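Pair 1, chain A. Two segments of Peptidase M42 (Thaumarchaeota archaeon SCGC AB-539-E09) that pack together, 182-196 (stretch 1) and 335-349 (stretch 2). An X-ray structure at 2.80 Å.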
# COMPACT_ATOMS: atom_id res chain seq x y z
N ARG A 182 -3.24 35.74 27.67
CA ARG A 182 -3.81 36.71 28.59
C ARG A 182 -3.18 36.56 29.96
O ARG A 182 -3.12 37.54 30.71
CB ARG A 182 -5.33 36.60 28.64
CG ARG A 182 -5.95 37.17 27.37
CD ARG A 182 -7.44 36.91 27.25
NE ARG A 182 -7.88 37.04 25.86
CZ ARG A 182 -9.09 36.71 25.41
NH1 ARG A 182 -10.02 36.25 26.23
NH2 ARG A 182 -9.37 36.84 24.11
N ILE A 183 -2.66 35.38 30.26
CA ILE A 183 -1.91 35.21 31.49
C ILE A 183 -0.63 36.02 31.43
O ILE A 183 -0.21 36.58 32.45
CB ILE A 183 -1.62 33.73 31.82
CG1 ILE A 183 -1.24 33.58 33.30
CG2 ILE A 183 -0.49 33.19 30.98
CD1 ILE A 183 -2.37 33.91 34.27
N GLY A 184 -0.01 36.12 30.26
CA GLY A 184 1.16 36.99 30.08
C GLY A 184 0.81 38.46 30.24
O GLY A 184 1.55 39.22 30.86
N ALA A 185 -0.33 38.86 29.68
CA ALA A 185 -0.84 40.22 29.86
C ALA A 185 -1.16 40.46 31.32
O ALA A 185 -0.89 41.53 31.85
CB ALA A 185 -2.08 40.41 29.03
N PHE A 186 -1.72 39.46 31.98
CA PHE A 186 -2.03 39.55 33.40
C PHE A 186 -0.78 39.82 34.22
O PHE A 186 -0.80 40.65 35.11
CB PHE A 186 -2.69 38.25 33.87
CG PHE A 186 -2.96 38.20 35.35
CD1 PHE A 186 -4.13 38.72 35.87
CD2 PHE A 186 -2.05 37.60 36.20
CE1 PHE A 186 -4.39 38.67 37.22
CE2 PHE A 186 -2.30 37.53 37.56
CZ PHE A 186 -3.47 38.06 38.07
N VAL A 187 0.30 39.10 33.91
CA VAL A 187 1.55 39.27 34.63
C VAL A 187 2.10 40.68 34.48
O VAL A 187 2.47 41.30 35.46
CB VAL A 187 2.60 38.28 34.12
CG1 VAL A 187 3.99 38.63 34.65
CG2 VAL A 187 2.24 36.87 34.56
N LEU A 188 2.18 41.18 33.25
CA LEU A 188 2.78 42.49 33.05
C LEU A 188 1.94 43.60 33.68
O LEU A 188 2.48 44.56 34.23
CB LEU A 188 3.05 42.77 31.58
CG LEU A 188 1.88 42.88 30.60
CD1 LEU A 188 1.35 44.30 30.43
CD2 LEU A 188 2.32 42.34 29.24
N MSE A 189 0.63 43.46 33.61
CA MSE A 189 -0.27 44.41 34.27
C MSE A 189 -0.12 44.38 35.77
O MSE A 189 -0.11 45.43 36.41
CB MSE A 189 -1.71 44.09 33.91
CG MSE A 189 -2.00 44.62 32.52
SE MSE A 189 -3.92 44.45 32.14
CE MSE A 189 -4.07 42.50 31.89
N GLU A 190 -0.01 43.20 36.35
CA GLU A 190 0.15 43.08 37.80
C GLU A 190 1.50 43.59 38.24
O GLU A 190 1.63 44.13 39.33
CB GLU A 190 -0.03 41.63 38.25
CG GLU A 190 -1.49 41.18 38.28
CD GLU A 190 -2.31 41.95 39.30
OE1 GLU A 190 -2.20 41.62 40.50
OE2 GLU A 190 -3.00 42.91 38.90
N ALA A 191 2.51 43.40 37.40
CA ALA A 191 3.84 43.90 37.71
C ALA A 191 3.81 45.41 37.81
O ALA A 191 4.27 45.98 38.78
CB ALA A 191 4.83 43.46 36.65
N ILE A 192 3.25 46.06 36.80
CA ILE A 192 3.16 47.51 36.79
C ILE A 192 2.33 48.00 37.96
O ILE A 192 2.70 48.98 38.62
CB ILE A 192 2.60 48.03 35.45
CG1 ILE A 192 3.66 47.87 34.36
CG2 ILE A 192 2.20 49.49 35.55
CD1 ILE A 192 3.11 47.92 32.96
N ARG A 193 1.22 47.33 38.24
CA ARG A 193 0.36 47.74 39.35
C ARG A 193 1.12 47.71 40.65
O ARG A 193 1.11 48.69 41.39
CB ARG A 193 -0.86 46.85 39.48
CG ARG A 193 -1.76 47.24 40.64
CD ARG A 193 -2.98 46.34 40.77
NE ARG A 193 -2.66 44.99 41.20
CZ ARG A 193 -2.36 44.61 42.45
NH1 ARG A 193 -2.32 45.48 43.44
NH2 ARG A 193 -2.08 43.33 42.67
N ARG A 194 1.79 46.60 40.90
CA ARG A 194 2.52 46.42 42.15
C ARG A 194 3.66 47.39 42.34
O ARG A 194 3.95 47.81 43.46
CB ARG A 194 3.03 44.99 42.28
CG ARG A 194 1.96 44.16 43.02
CD ARG A 194 1.73 42.67 42.57
NE ARG A 194 2.82 41.83 43.04
CZ ARG A 194 2.83 40.50 43.17
NH1 ARG A 194 3.95 39.98 43.61
NH2 ARG A 194 1.80 39.67 42.87
N MSE A 195 4.32 47.74 41.25
CA MSE A 195 5.43 48.69 41.31
C MSE A 195 4.95 50.05 41.73
O MSE A 195 5.62 50.72 42.51
CB MSE A 195 6.13 48.72 39.96
CG MSE A 195 6.92 47.43 39.84
SE MSE A 195 8.18 47.46 38.34
CE MSE A 195 9.85 47.62 39.39
N LYS A 196 3.79 50.47 41.23
CA LYS A 196 3.21 51.72 41.66
C LYS A 196 2.71 51.62 43.10
O LYS A 196 3.09 52.44 43.93
CB LYS A 196 2.10 52.16 40.73
CG LYS A 196 1.52 53.50 41.16
CD LYS A 196 1.13 54.37 39.97
CE LYS A 196 0.82 55.79 40.42
NZ LYS A 196 0.36 56.60 39.26
N ASP A 335 3.15 29.48 39.85
CA ASP A 335 4.06 29.82 38.75
C ASP A 335 3.83 31.27 38.30
O ASP A 335 4.78 32.02 38.07
CB ASP A 335 3.83 28.92 37.53
CG ASP A 335 4.34 27.49 37.72
OD1 ASP A 335 5.13 27.22 38.66
OD2 ASP A 335 3.94 26.61 36.89
N THR A 336 2.56 31.64 38.16
CA THR A 336 2.16 32.98 37.75
C THR A 336 2.70 34.03 38.72
O THR A 336 3.29 35.03 38.32
CB THR A 336 0.62 33.08 37.69
OG1 THR A 336 0.14 32.07 36.83
CG2 THR A 336 0.16 34.43 37.17
N GLU A 337 2.48 33.80 40.01
CA GLU A 337 2.97 34.70 41.02
C GLU A 337 4.48 34.89 40.89
O GLU A 337 4.99 36.02 40.97
CB GLU A 337 2.60 34.16 42.41
CG GLU A 337 3.12 34.98 43.58
CD GLU A 337 2.71 36.44 43.53
OE1 GLU A 337 1.69 36.77 42.86
OE2 GLU A 337 3.38 37.28 44.20
N ASN A 338 5.20 33.79 40.72
CA ASN A 338 6.65 33.85 40.59
C ASN A 338 7.09 34.57 39.34
O ASN A 338 8.15 35.20 39.34
CB ASN A 338 7.25 32.44 40.63
CG ASN A 338 7.47 31.95 42.04
OD1 ASN A 338 7.73 32.73 42.96
ND2 ASN A 338 7.41 30.64 42.22
N ALA A 339 6.32 34.46 38.27
CA ALA A 339 6.64 35.20 37.06
C ALA A 339 6.52 36.69 37.31
O ALA A 339 7.34 37.47 36.85
CB ALA A 339 5.73 34.79 35.92
N ILE A 340 5.50 37.07 38.08
CA ILE A 340 5.33 38.47 38.44
C ILE A 340 6.51 38.94 39.29
O ILE A 340 7.11 39.98 39.01
CB ILE A 340 4.01 38.73 39.19
CG1 ILE A 340 2.82 38.51 38.27
CG2 ILE A 340 4.00 40.16 39.72
CD1 ILE A 340 1.51 38.41 39.03
N ARG A 341 6.86 38.16 40.32
CA ARG A 341 8.02 38.48 41.15
C ARG A 341 9.27 38.65 40.30
O ARG A 341 10.01 39.62 40.44
CB ARG A 341 8.27 37.40 42.18
CG ARG A 341 7.31 37.40 43.35
CD ARG A 341 7.68 36.32 44.35
NE ARG A 341 6.51 35.82 45.09
CZ ARG A 341 6.18 36.17 46.35
NH1 ARG A 341 5.10 35.62 46.92
NH2 ARG A 341 6.87 37.10 47.02
N LEU A 342 9.50 37.71 39.40
CA LEU A 342 10.70 37.72 38.59
C LEU A 342 10.81 38.97 37.71
O LEU A 342 11.88 39.58 37.65
CB LEU A 342 10.76 36.47 37.70
CG LEU A 342 11.95 36.38 36.75
CD1 LEU A 342 13.26 36.40 37.52
CD2 LEU A 342 11.84 35.13 35.89
N VAL A 343 9.72 39.33 37.03
CA VAL A 343 9.73 40.48 36.11
C VAL A 343 10.04 41.77 36.89
O VAL A 343 10.80 42.60 36.41
CB VAL A 343 8.45 40.67 35.21
CG1 VAL A 343 8.44 39.69 34.04
CG2 VAL A 343 7.16 40.55 35.98
N ILE A 344 9.50 41.89 38.10
CA ILE A 344 9.79 43.04 38.93
C ILE A 344 11.28 43.13 39.26
O ILE A 344 11.89 44.18 39.08
CB ILE A 344 8.93 43.01 40.21
CG1 ILE A 344 7.47 43.34 39.86
CG2 ILE A 344 9.45 44.00 41.24
CD1 ILE A 344 6.47 43.09 40.97
N GLU A 345 11.86 42.02 39.72
CA GLU A 345 13.29 42.01 40.04
C GLU A 345 14.13 42.39 38.83
O GLU A 345 15.15 43.06 38.97
CB GLU A 345 13.73 40.63 40.53
CG GLU A 345 13.09 40.17 41.83
CD GLU A 345 13.10 41.23 42.91
OE1 GLU A 345 14.20 41.65 43.34
OE2 GLU A 345 12.01 41.61 43.35
N LEU A 346 13.73 41.94 37.65
CA LEU A 346 14.48 42.26 36.44
C LEU A 346 14.42 43.75 36.17
O LEU A 346 15.44 44.39 35.97
CB LEU A 346 13.91 41.51 35.24
CG LEU A 346 14.05 40.00 35.28
CD1 LEU A 346 13.27 39.40 34.13
CD2 LEU A 346 15.50 39.57 35.19
N ILE A 347 13.21 44.29 36.19
CA ILE A 347 13.01 45.70 35.92
C ILE A 347 13.78 46.59 36.91
O ILE A 347 14.33 47.61 36.52
CB ILE A 347 11.50 46.03 35.93
CG1 ILE A 347 10.84 45.41 34.71
CG2 ILE A 347 11.25 47.53 35.93
CD1 ILE A 347 9.35 45.28 34.84
N LYS A 348 13.78 46.21 38.18
CA LYS A 348 14.56 46.93 39.18
C LYS A 348 16.02 47.10 38.77
O LYS A 348 16.59 48.17 38.99
CB LYS A 348 14.50 46.22 40.53
CG LYS A 348 13.26 46.56 41.35
CD LYS A 348 13.04 45.69 42.59
CE LYS A 348 14.05 45.98 43.66
NZ LYS A 348 14.12 44.83 44.61
N ARG A 349 16.60 46.08 38.15
CA ARG A 349 18.03 46.04 37.85
C ARG A 349 18.43 46.41 36.42
O ARG A 349 19.62 46.45 36.09
CB ARG A 349 18.58 44.66 38.17
CG ARG A 349 18.60 44.33 39.65
CD ARG A 349 18.85 42.84 39.86
NE ARG A 349 18.83 42.46 41.27
CZ ARG A 349 17.74 42.40 42.04
NH1 ARG A 349 16.53 42.70 41.56
NH2 ARG A 349 17.86 42.04 43.31

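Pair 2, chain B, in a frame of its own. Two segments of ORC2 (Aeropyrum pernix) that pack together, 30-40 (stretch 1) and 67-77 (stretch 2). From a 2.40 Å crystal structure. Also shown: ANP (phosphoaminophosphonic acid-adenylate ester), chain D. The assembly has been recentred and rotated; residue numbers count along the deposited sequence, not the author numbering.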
# COMPACT_ATOMS: atom_id res chain seq x y z
N GLU B 30 -15.34 2.28 -4.70
CA GLU B 30 -14.27 3.22 -4.47
C GLU B 30 -13.61 3.66 -5.76
O GLU B 30 -13.27 4.82 -5.89
CB GLU B 30 -13.23 2.75 -3.43
CG GLU B 30 -13.29 1.30 -3.00
CD GLU B 30 -14.54 0.92 -2.21
OE1 GLU B 30 -14.59 1.20 -0.99
OE2 GLU B 30 -15.45 0.32 -2.81
N ALA B 31 -13.49 2.74 -6.72
CA ALA B 31 -12.94 3.07 -8.03
C ALA B 31 -13.84 4.01 -8.81
O ALA B 31 -13.35 4.89 -9.50
CB ALA B 31 -12.66 1.81 -8.86
N GLU B 32 -15.15 3.81 -8.70
CA GLU B 32 -16.11 4.71 -9.36
C GLU B 32 -16.11 6.12 -8.80
O GLU B 32 -16.23 7.07 -9.57
CB GLU B 32 -17.50 4.20 -9.22
CG GLU B 32 -17.59 2.74 -9.52
CD GLU B 32 -18.13 2.45 -10.88
OE1 GLU B 32 -17.50 2.90 -11.88
OE2 GLU B 32 -19.17 1.73 -10.94
N ALA B 33 -15.97 6.22 -7.48
CA ALA B 33 -16.00 7.49 -6.78
C ALA B 33 -14.81 8.31 -7.16
O ALA B 33 -14.97 9.50 -7.41
CB ALA B 33 -16.02 7.28 -5.24
N LEU B 34 -13.63 7.67 -7.20
CA LEU B 34 -12.39 8.30 -7.60
C LEU B 34 -12.44 8.69 -9.06
O LEU B 34 -12.02 9.78 -9.42
CB LEU B 34 -11.23 7.33 -7.43
CG LEU B 34 -10.41 7.38 -6.16
CD1 LEU B 34 -9.27 6.38 -6.35
CD2 LEU B 34 -9.88 8.75 -5.91
N ALA B 35 -12.93 7.79 -9.90
CA ALA B 35 -13.04 8.09 -11.32
C ALA B 35 -13.93 9.31 -11.53
O ALA B 35 -13.53 10.25 -12.19
CB ALA B 35 -13.58 6.89 -12.06
N ARG B 36 -15.09 9.31 -10.90
CA ARG B 36 -16.03 10.44 -10.95
C ARG B 36 -15.49 11.80 -10.52
O ARG B 36 -15.85 12.80 -11.11
CB ARG B 36 -17.30 10.13 -10.16
CG ARG B 36 -18.49 9.69 -10.99
CD ARG B 36 -18.55 10.23 -12.46
NE ARG B 36 -18.71 9.12 -13.43
CZ ARG B 36 -19.07 9.24 -14.72
NH1 ARG B 36 -19.33 10.45 -15.25
NH2 ARG B 36 -19.18 8.15 -15.49
N ILE B 37 -14.60 11.86 -9.53
CA ILE B 37 -14.06 13.16 -9.15
C ILE B 37 -13.27 13.74 -10.28
O ILE B 37 -13.44 14.92 -10.61
CB ILE B 37 -13.22 13.06 -7.90
CG1 ILE B 37 -14.15 12.90 -6.72
CG2 ILE B 37 -12.29 14.30 -7.73
CD1 ILE B 37 -13.59 11.97 -5.73
N TYR B 38 -12.45 12.89 -10.91
CA TYR B 38 -11.72 13.34 -12.09
C TYR B 38 -12.66 13.71 -13.22
O TYR B 38 -12.59 14.85 -13.69
CB TYR B 38 -10.69 12.31 -12.53
CG TYR B 38 -9.63 12.06 -11.49
CD1 TYR B 38 -9.58 10.85 -10.81
CD2 TYR B 38 -8.67 13.04 -11.19
CE1 TYR B 38 -8.61 10.59 -9.83
CE2 TYR B 38 -7.67 12.80 -10.21
CZ TYR B 38 -7.65 11.58 -9.55
OH TYR B 38 -6.70 11.33 -8.64
N LEU B 39 -13.51 12.77 -13.64
CA LEU B 39 -14.47 12.97 -14.74
C LEU B 39 -15.40 14.18 -14.59
O LEU B 39 -15.61 14.91 -15.55
CB LEU B 39 -15.34 11.73 -14.91
CG LEU B 39 -15.03 10.59 -15.91
CD1 LEU B 39 -13.79 10.80 -16.77
CD2 LEU B 39 -15.02 9.26 -15.21
N ASN B 40 -15.95 14.40 -13.40
CA ASN B 40 -16.77 15.58 -13.11
C ASN B 40 -16.13 16.90 -13.56
O ASN B 40 -16.80 17.74 -14.15
CB ASN B 40 -17.05 15.71 -11.59
CG ASN B 40 -18.06 14.73 -11.09
OD1 ASN B 40 -18.22 14.58 -9.88
ND2 ASN B 40 -18.77 14.07 -12.00
N THR B 67 -3.36 -1.54 -7.52
CA THR B 67 -4.44 -2.00 -8.39
C THR B 67 -5.60 -1.03 -8.49
O THR B 67 -6.07 -0.77 -9.57
CB THR B 67 -4.95 -3.37 -7.89
OG1 THR B 67 -3.92 -4.33 -8.07
CG2 THR B 67 -6.12 -3.90 -8.80
N LEU B 68 -6.09 -0.53 -7.37
CA LEU B 68 -7.15 0.48 -7.40
C LEU B 68 -6.73 1.70 -8.19
O LEU B 68 -7.50 2.24 -8.97
CB LEU B 68 -7.52 0.94 -5.98
CG LEU B 68 -8.70 1.94 -5.89
CD1 LEU B 68 -9.96 1.43 -6.63
CD2 LEU B 68 -9.00 2.32 -4.41
N ALA B 69 -5.50 2.16 -7.97
CA ALA B 69 -5.07 3.40 -8.60
C ALA B 69 -5.00 3.19 -10.12
O ALA B 69 -5.48 4.02 -10.88
CB ALA B 69 -3.71 3.87 -8.02
N LYS B 70 -4.43 2.06 -10.55
CA LYS B 70 -4.28 1.85 -11.98
C LYS B 70 -5.60 1.55 -12.61
O LYS B 70 -5.87 2.03 -13.69
CB LYS B 70 -3.31 0.75 -12.33
CG LYS B 70 -1.90 1.07 -12.08
CD LYS B 70 -1.09 -0.21 -12.27
CE LYS B 70 0.34 0.13 -12.65
NZ LYS B 70 1.15 -1.08 -12.42
N PHE B 71 -6.44 0.77 -11.94
CA PHE B 71 -7.73 0.50 -12.52
C PHE B 71 -8.53 1.79 -12.72
O PHE B 71 -9.18 1.94 -13.73
CB PHE B 71 -8.52 -0.52 -11.68
CG PHE B 71 -9.87 -0.85 -12.25
CD1 PHE B 71 -10.00 -1.85 -13.19
CD2 PHE B 71 -11.03 -0.19 -11.79
CE1 PHE B 71 -11.27 -2.17 -13.72
CE2 PHE B 71 -12.30 -0.53 -12.27
CZ PHE B 71 -12.42 -1.50 -13.27
N THR B 72 -8.47 2.70 -11.73
CA THR B 72 -9.25 3.94 -11.73
C THR B 72 -8.89 4.84 -12.92
O THR B 72 -9.77 5.39 -13.62
CB THR B 72 -8.95 4.68 -10.43
OG1 THR B 72 -9.59 3.98 -9.37
CG2 THR B 72 -9.60 6.03 -10.43
N VAL B 73 -7.59 4.98 -13.13
CA VAL B 73 -7.07 5.80 -14.18
C VAL B 73 -7.48 5.20 -15.52
O VAL B 73 -7.89 5.92 -16.47
CB VAL B 73 -5.53 5.94 -14.03
CG1 VAL B 73 -4.93 6.54 -15.28
CG2 VAL B 73 -5.22 6.81 -12.77
N LYS B 74 -7.44 3.88 -15.58
CA LYS B 74 -7.92 3.16 -16.75
C LYS B 74 -9.37 3.52 -17.04
O LYS B 74 -9.70 3.90 -18.17
CB LYS B 74 -7.70 1.64 -16.61
CG LYS B 74 -7.97 0.83 -17.87
CD LYS B 74 -7.70 -0.68 -17.64
CE LYS B 74 -8.90 -1.43 -16.95
NZ LYS B 74 -8.54 -2.76 -16.29
N ARG B 75 -10.22 3.47 -16.02
CA ARG B 75 -11.62 3.92 -16.17
C ARG B 75 -11.81 5.37 -16.57
O ARG B 75 -12.64 5.66 -17.40
CB ARG B 75 -12.45 3.59 -14.91
CG ARG B 75 -12.60 2.06 -14.74
CD ARG B 75 -13.53 1.43 -15.76
NE ARG B 75 -14.87 1.99 -15.60
CZ ARG B 75 -15.52 2.87 -16.39
NH1 ARG B 75 -15.04 3.32 -17.55
NH2 ARG B 75 -16.73 3.26 -15.98
N VAL B 76 -11.06 6.29 -15.96
CA VAL B 76 -11.14 7.68 -16.37
C VAL B 76 -10.89 7.78 -17.91
O VAL B 76 -11.67 8.36 -18.67
CB VAL B 76 -10.16 8.54 -15.56
CG1 VAL B 76 -10.09 9.96 -16.10
CG2 VAL B 76 -10.59 8.56 -14.10
N SER B 77 -9.82 7.14 -18.36
CA SER B 77 -9.48 7.08 -19.77
C SER B 77 -10.58 6.48 -20.67
O SER B 77 -10.92 7.09 -21.70
CB SER B 77 -8.18 6.28 -19.95
OG SER B 77 -7.48 6.70 -21.11
PG ANP D . 1.90 -3.39 -1.18
O1G ANP D . 3.08 -4.45 -1.28
O2G ANP D . 2.31 -2.13 -2.06
O3G ANP D . 1.56 -2.97 0.31
PB ANP D . -0.75 -3.18 -2.55
O1B ANP D . -0.33 -2.00 -3.52
O2B ANP D . -1.56 -2.58 -1.37
N3B ANP D . 0.57 -4.12 -2.00
PA ANP D . -1.75 -4.56 -4.86
O1A ANP D . -2.67 -3.51 -5.65
O2A ANP D . -0.32 -4.60 -5.53
O3A ANP D . -1.72 -4.26 -3.28
O5' ANP D . -2.48 -6.00 -4.84
C5' ANP D . -1.99 -7.29 -4.43
C4' ANP D . -2.57 -8.30 -5.42
O4' ANP D . -3.98 -8.45 -5.23
C3' ANP D . -2.43 -7.85 -6.88
O3' ANP D . -2.26 -8.99 -7.67
C2' ANP D . -3.78 -7.22 -7.22
O2' ANP D . -4.13 -7.19 -8.60
C1' ANP D . -4.72 -8.09 -6.41
N9 ANP D . -5.86 -7.31 -5.93
C8 ANP D . -5.84 -6.46 -4.85
N7 ANP D . -7.05 -5.87 -4.65
C5 ANP D . -7.89 -6.36 -5.57
C6 ANP D . -9.32 -6.25 -6.02
N6 ANP D . -10.22 -5.44 -5.40
N1 ANP D . -9.73 -6.95 -7.11
C2 ANP D . -8.94 -7.77 -7.79
N3 ANP D . -7.63 -7.95 -7.49
C4 ANP D . -7.08 -7.26 -6.38

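Two helices that cross at a moderate angle pose a packing problem set by the backbone, and unlike sequences can answer it. In pair 1 the helix axes approach to 9.1 Å with a signed crossing angle of -53°; in pair 2 they approach to 8.9 Å at -46°. When the N, CA and C atoms of 14 central residues are superposed, the two arrangements agree to an RMSD of 0.4 Å. The close point also coincides: the CA atoms of A:Val187 and A:Ile340 lie 5.4 Å apart, and those of their counterparts, B:Ala31 and B:Thr72, 5.3 Å.

One position carries the same small residue in both pairs. A:Ala191 and B:Ala35 match, and each packs its methyl group against a β-branched residue at a second matched position: A:Ala191 CB lies 4.2 Å from A:Ile344 CG1, and B:Ala35 CB lies 4.0 Å from B:Val76 CG2. The side-chain centres at both positions fall within 0.3 Å of each other after superposition, so this part of the contact is close to a common solution.

One turn earlier in the first helix the solutions diverge. A:Val187 acts as a knob among A:Thr336, A:Ala339, A:Ile340 and A:Val343, with its CG1 atom 3.8 Å from A:Ile340 CG1 and 3.9 Å from A:Val343 CG2. At the same place pair 2 has the smaller B:Ala31, and larger partners reach it from the second helix. B:Leu68, matching A:Thr336, brings CD1 to 3.5 Å from B:Ala31 CB; B:Phe71, matching A:Ala339, presents its ring edge, with CD2 at 3.9 Å from B:Ala31 CB. At these three positions the larger side chains sit on the second helix in pair 2, on nearly the same backbone.

The central position of the second helix is also filled in different ways. A:Ile340 is a knob among A:Val187, A:Glu190, A:Ala191 and A:Arg194, and its CD1 atom comes 3.7 Å from A:Glu190 CB. B:Thr72, its counterpart, is likewise β-branched and points toward the partner helix, but its OG1 donates a 2.7 Å hydrogen bond to B:Leu68 O within its own helix. The bond satisfies the hydroxyl, whose oxygen OG1 of B:Thr72 also lies 3.7 Å from B:Ala31 CA, while B:Thr72 CG2 packs 3.7 Å from B:Leu34 CB, B:Leu34 occupying the position of A:Glu190.

Polar contacts differ as well. In pair 1 A:Arg194 lays one guanidinium face over A:Ile340 CG2 and forms a salt bridge with A:Glu337, in which NH1 donates to A:Glu337 OE2 at 2.8 Å and NH2 donates to A:Glu337 OE1 at 2.9 Å. The matched residues of pair 2 are B:Tyr38 and B:Ala69, which cannot make such a bridge; B:Tyr38 instead packs CB 4.1 Å from B:Val76 CG2. Opposite charges do approach elsewhere in pair 2, but B:Glu32 OE1 and B:Arg75 NH2 remain 4.2 Å apart, beyond a salt bridge. No hydrogen bond joins these two stretches, so the same crossing is held without one.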